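Local coordinates for beta-lactamase II (Erythrobacter litoralis, PDB 6V72), which hydrolyses beta-lactams to substituted beta-amino acids as a zinc-dependent class B metallo-beta-lactamase, at the interface of chains A and B. Numbering follows the deposited sequence. Chains: chain A/B, Beta-lactamase II.

The interface of chains A and B. Residues chain A 196-198, 202; chain B 196-198, 202.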
# COMPACT_ATOMS: atom_id res chain seq x y z
N ASN A 196 0.38 1.65 3.20
CA ASN A 196 -0.98 1.31 3.56
C ASN A 196 -1.80 2.58 3.77
O ASN A 196 -1.57 3.33 4.74
CB ASN A 196 -0.98 0.44 4.81
CG ASN A 196 -2.31 -0.15 5.09
OD1 ASN A 196 -3.31 0.48 4.82
ND2 ASN A 196 -2.35 -1.38 5.61
N LEU A 197 -2.76 2.81 2.86
CA LEU A 197 -3.68 3.93 2.92
C LEU A 197 -5.06 3.53 3.44
O LEU A 197 -6.03 4.25 3.23
CB LEU A 197 -3.82 4.59 1.55
CG LEU A 197 -2.47 5.09 1.07
CD1 LEU A 197 -2.61 5.65 -0.34
CD2 LEU A 197 -1.91 6.17 2.01
N ALA A 198 -5.15 2.39 4.13
CA ALA A 198 -6.46 1.92 4.59
C ALA A 198 -7.13 2.92 5.52
O ALA A 198 -8.36 3.02 5.52
CB ALA A 198 -6.33 0.56 5.27
N THR A 202 -7.08 10.49 1.89
CA THR A 202 -6.37 10.57 0.62
C THR A 202 -6.54 11.92 -0.05
O THR A 202 -5.64 12.39 -0.74
CB THR A 202 -6.80 9.44 -0.31
OG1 THR A 202 -8.22 9.47 -0.48
CG2 THR A 202 -6.39 8.07 0.26
N ASN B 196 -2.36 -0.93 -2.58
CA ASN B 196 -3.20 0.21 -2.25
C ASN B 196 -4.57 -0.28 -1.78
O ASN B 196 -5.36 -0.82 -2.57
CB ASN B 196 -3.32 1.12 -3.47
CG ASN B 196 -3.95 2.42 -3.13
OD1 ASN B 196 -4.81 2.46 -2.27
ND2 ASN B 196 -3.52 3.50 -3.77
N LEU B 197 -4.84 -0.06 -0.48
CA LEU B 197 -6.12 -0.39 0.14
C LEU B 197 -7.00 0.84 0.33
O LEU B 197 -7.93 0.80 1.14
CB LEU B 197 -5.88 -1.08 1.49
CG LEU B 197 -5.08 -2.36 1.30
CD1 LEU B 197 -4.78 -2.97 2.66
CD2 LEU B 197 -5.85 -3.36 0.42
N ALA B 198 -6.75 1.91 -0.41
CA ALA B 198 -7.53 3.13 -0.21
C ALA B 198 -9.01 2.91 -0.47
O ALA B 198 -9.84 3.56 0.17
CB ALA B 198 -6.99 4.26 -1.10
N THR B 202 -11.58 -3.74 3.95
CA THR B 202 -10.53 -4.46 4.67
C THR B 202 -11.10 -5.54 5.57
O THR B 202 -10.46 -6.57 5.78
CB THR B 202 -9.66 -3.48 5.47
OG1 THR B 202 -10.49 -2.71 6.34
CG2 THR B 202 -8.89 -2.55 4.52
O HOH W 1 -3.97 1.43 1.24
O HOH W 2 -10.49 3.79 3.28
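Two copies of one loop meet across a two-fold axis, and this patch of a two-fold symmetric interface illustrates how loops can pair through apolar touches and shared water, since no direct polar bond crosses between them here. Each contact has a twin with the chains exchanged. The patch hides 216 Å² of protein surface in total. The enzyme is a monomer, so this pairing may reflect crystal packing rather than a biological dimer.

Within each loop, a side-chain-to-backbone hydrogen bond sets the shape. The amide oxygen OD1 of A:Asn196 accepts from the backbone N of A:Ala198 at 2.7 Å, the donor lying nearly along the C=O axis (166°). CG stands anti to the backbone N (chi1 -169°), which brings the carboxamide beside the carbonyl carbon and curls it back over the following turn. The bond fixes the carboxamide's rotation and directs ND2 toward the partner, where it lies 4.1 Å from the methyl CD1 of B:Leu197. These two side chains cross obliquely.

Apolar contact is shared between A:Leu197 and A:Ala198. The leucine, its CG anti to the carbonyl carbon, offers CB to the methyl CB of B:Ala198. The methyl CB of A:Ala198 in turn meets CB of B:Leu197 and, 4.1 Å away, the methyl CG2 of B:Thr202. The threonine's rotamer (chi1 55°) puts OG1 in the crowded position between N and the carbonyl carbon, while CG2, anti to the carbonyl carbon, is the branch offered across.

The backbones add a plain van der Waals contact, the carbonyl O of A:Leu197 lying 3.9 Å from CA of B:Ala198.

Water supplies the polar links. One molecule sits 2.4 Å from the backbone N of A:Leu197 and of B:Leu197, a short and bent approach. A second joins the two loops at their carbonyls, with its oxygen 3.2 Å from the backbone O of A:Ala198 and equally far from the backbone O of B:Ala198.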